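Local coordinates for 450aa long hypothetical fmu protein (Pyrococcus horikoshii, PDB 2YXL) that probably methylates cytosine at carbon 5 in RNA, using S-adenosylmethionine as methyl donor, as an archaeal member of the RsmB/NOP family, at residues Ala268-Thr274 against Arg296-Leu300. Residues are numbered along the deposited sequence; the frame is centred on the assembly and turned at random.
With SFG (sinefungin), chain B.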
loop_
_atom_site.group_PDB
_atom_site.type_symbol
_atom_site.label_atom_id
_atom_site.label_comp_id
_atom_site.label_asym_id
_atom_site.label_seq_id
_atom_site.Cartn_x
_atom_site.Cartn_y
_atom_site.Cartn_z
ATOM N N ALA A 268 3.620 2.343 -14.606
ATOM C CA ALA A 268 3.322 0.910 -14.699
ATOM C C ALA A 268 3.830 0.013 -13.570
ATOM O O ALA A 268 3.128 -0.909 -13.159
ATOM C CB ALA A 268 3.789 0.370 -16.047
ATOM N N ALA A 269 5.047 0.270 -13.091
ATOM C CA ALA A 269 5.695 -0.599 -12.103
ATOM C C ALA A 269 5.031 -0.523 -10.719
ATOM O O ALA A 269 4.555 0.544 -10.325
ATOM C CB ALA A 269 7.179 -0.276 -12.012
ATOM N N PRO A 270 5.008 -1.646 -9.966
ATOM C CA PRO A 270 5.604 -2.963 -10.223
ATOM C C PRO A 270 4.860 -3.817 -11.252
ATOM O O PRO A 270 5.332 -4.899 -11.598
ATOM C CB PRO A 270 5.548 -3.636 -8.849
ATOM C CG PRO A 270 4.334 -3.061 -8.222
ATOM C CD PRO A 270 4.306 -1.622 -8.666
ATOM N N GLY A 271 3.700 -3.355 -11.711
ATOM C CA GLY A 271 3.024 -3.996 -12.834
ATOM C C GLY A 271 1.755 -4.773 -12.547
ATOM O O GLY A 271 1.396 -5.671 -13.310
ATOM N N GLY A 272 1.068 -4.425 -11.461
ATOM C CA GLY A 272 -0.200 -5.064 -11.118
ATOM C C GLY A 272 -1.244 -4.879 -12.202
ATOM O O GLY A 272 -1.930 -5.832 -12.585
ATOM N N LYS A 273 -1.355 -3.654 -12.710
ATOM C CA LYS A 273 -2.367 -3.332 -13.711
ATOM C C LYS A 273 -1.938 -3.652 -15.140
ATOM O O LYS A 273 -2.747 -4.140 -15.930
ATOM C CB LYS A 273 -2.819 -1.879 -13.586
ATOM C CG LYS A 273 -3.581 -1.595 -12.313
ATOM C CD LYS A 273 -4.135 -0.187 -12.297
ATOM C CE LYS A 273 -4.641 0.194 -10.911
ATOM N NZ LYS A 273 -3.558 0.214 -9.884
ATOM N N THR A 274 -0.674 -3.393 -15.471
ATOM C CA THR A 274 -0.168 -3.690 -16.819
ATOM C C THR A 274 -0.164 -5.191 -17.119
ATOM O O THR A 274 -0.397 -5.598 -18.256
ATOM C CB THR A 274 1.223 -3.047 -17.118
ATOM O OG1 THR A 274 1.859 -3.744 -18.195
ATOM C CG2 THR A 274 2.125 -3.083 -15.913
ATOM N N ARG A 296 11.910 -0.675 -9.440
ATOM C CA ARG A 296 10.514 -1.105 -9.481
ATOM C C ARG A 296 10.212 -1.767 -10.823
ATOM O O ARG A 296 9.379 -2.674 -10.906
ATOM C CB ARG A 296 9.569 0.081 -9.262
ATOM C CG ARG A 296 9.655 0.745 -7.891
ATOM C CD ARG A 296 8.707 0.144 -6.871
ATOM N NE ARG A 296 7.301 0.362 -7.215
ATOM C CZ ARG A 296 6.615 1.472 -6.953
ATOM N NH1 ARG A 296 7.196 2.498 -6.343
ATOM N NH2 ARG A 296 5.338 1.556 -7.311
ATOM N N MET A 297 10.894 -1.302 -11.868
ATOM C CA MET A 297 10.724 -1.832 -13.219
ATOM C C MET A 297 11.243 -3.266 -13.339
ATOM O O MET A 297 10.675 -4.071 -14.081
ATOM C CB MET A 297 11.408 -0.923 -14.247
ATOM C CG MET A 297 11.173 -1.320 -15.702
ATOM S SD MET A 297 9.482 -1.050 -16.268
ATOM C CE MET A 297 9.579 0.645 -16.836
ATOM N N LYS A 298 12.313 -3.579 -12.608
ATOM C CA LYS A 298 12.880 -4.931 -12.619
ATOM C C LYS A 298 11.914 -5.964 -12.024
ATOM O O LYS A 298 11.979 -7.146 -12.369
ATOM C CB LYS A 298 14.261 -4.975 -11.938
ATOM C CG LYS A 298 14.262 -4.897 -10.411
ATOM C CD LYS A 298 14.273 -6.283 -9.763
ATOM C CE LYS A 298 13.936 -6.220 -8.275
ATOM N NZ LYS A 298 14.995 -5.546 -7.468
ATOM N N ARG A 299 11.027 -5.513 -11.137
ATOM C CA ARG A 299 9.976 -6.370 -10.594
ATOM C C ARG A 299 8.929 -6.663 -11.664
ATOM O O ARG A 299 8.452 -7.793 -11.776
ATOM C CB ARG A 299 9.319 -5.739 -9.362
ATOM C CG ARG A 299 10.217 -5.658 -8.133
ATOM C CD ARG A 299 9.421 -5.827 -6.841
ATOM N NE ARG A 299 8.472 -4.736 -6.606
ATOM C CZ ARG A 299 8.625 -3.782 -5.688
ATOM N NH1 ARG A 299 7.699 -2.840 -5.558
ATOM N NH2 ARG A 299 9.690 -3.768 -4.894
ATOM N N LEU A 300 8.590 -5.640 -12.450
ATOM C CA LEU A 300 7.656 -5.778 -13.568
ATOM C C LEU A 300 8.175 -6.760 -14.617
ATOM O O LEU A 300 7.414 -7.585 -15.120
ATOM C CB LEU A 300 7.337 -4.409 -14.194
ATOM C CG LEU A 300 6.525 -4.285 -15.495
ATOM C CD1 LEU A 300 5.257 -5.126 -15.487
ATOM C CD2 LEU A 300 6.173 -2.833 -15.769
HETATM N N SFG B . 0.202 1.108 -11.921
HETATM C CA SFG B . 1.143 0.440 -11.004
HETATM C C SFG B . 0.623 -0.968 -10.646
HETATM O O SFG B . 1.465 -1.812 -10.272
HETATM O OXT SFG B . -0.603 -1.179 -10.765
HETATM C CB SFG B . 1.361 1.300 -9.744
HETATM C CG SFG B . 2.052 2.631 -10.092
HETATM C CD SFG B . 2.369 3.484 -8.854
HETATM N NE SFG B . 1.106 3.863 -8.204
HETATM C "C5'" SFG B . 3.111 4.791 -9.214
HETATM C "C4'" SFG B . 4.376 4.594 -10.088
HETATM O "O4'" SFG B . 4.530 5.816 -10.847
HETATM C "C3'" SFG B . 5.682 4.441 -9.286
HETATM O "O3'" SFG B . 6.289 3.188 -9.628
HETATM C "C2'" SFG B . 6.557 5.614 -9.754
HETATM O "O2'" SFG B . 7.922 5.209 -9.924
HETATM C "C1'" SFG B . 5.941 5.932 -11.111
HETATM N N9 SFG B . 6.210 7.311 -11.614
HETATM C C8 SFG B . 6.137 8.445 -10.914
HETATM N N7 SFG B . 6.431 9.479 -11.701
HETATM C C5 SFG B . 6.695 9.003 -12.914
HETATM C C6 SFG B . 7.057 9.590 -14.125
HETATM N N6 SFG B . 7.207 10.909 -14.224
HETATM N N1 SFG B . 7.255 8.803 -15.197
HETATM C C2 SFG B . 7.109 7.486 -15.111
HETATM N N3 SFG B . 6.766 6.898 -13.971
HETATM C C4 SFG B . 6.552 7.626 -12.862
#
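Sinefungin carboxylate atom O is gripped by two backbone N-H groups, that of Gly271, which packs on Leu300, and that of Gly272. The Gly272 N to sinefungin O distance is 2.9 Å, and that from Gly271 N is 3.1 Å. Lys273 N donates a hydrogen bond to the other carboxylate oxygen, OXT. These N-H groups lie near the N-terminal end of the helix that follows, whose dipole probably helps hold the charge. This is the glycine-rich cofactor loop of class I methyltransferases.

The Arg296 side chain folds at chi2 (-90°) and again at chi3 (-65°), which turns its guanidinium toward Ala269 O and Pro270. Arg296 NH2 gives a weak, bent hydrogen bond to Ala269 O (3.3 Å, 126°). The ribose O3' of sinefungin lies over one face of this guanidinium, off its centre, while Pro270 CD sits at its edge. Pro270 follows a cis peptide bond. Pro270 CB meets the edge of the Arg299 guanidinium, 3.8 Å from Arg299 NE.

Leu300 packs against Ala268, Gly271 and Thr274. Leu300 CD1 lies 3.6 Å from Gly271 CA and meets Thr274 CG2 tip to tip. Leu300 CD2 packs on Ala268 CB. Leu300 CA makes a CH...O contact with Pro270 O (3.2 Å).

The contact joins the loop between strand 262-265 and helix 272-280 to helix 294-306. Ala289 of strand 286-290 touches both Ala268 and Leu300, and Thr274 reaches Val312 of the neighbouring strand 312-315.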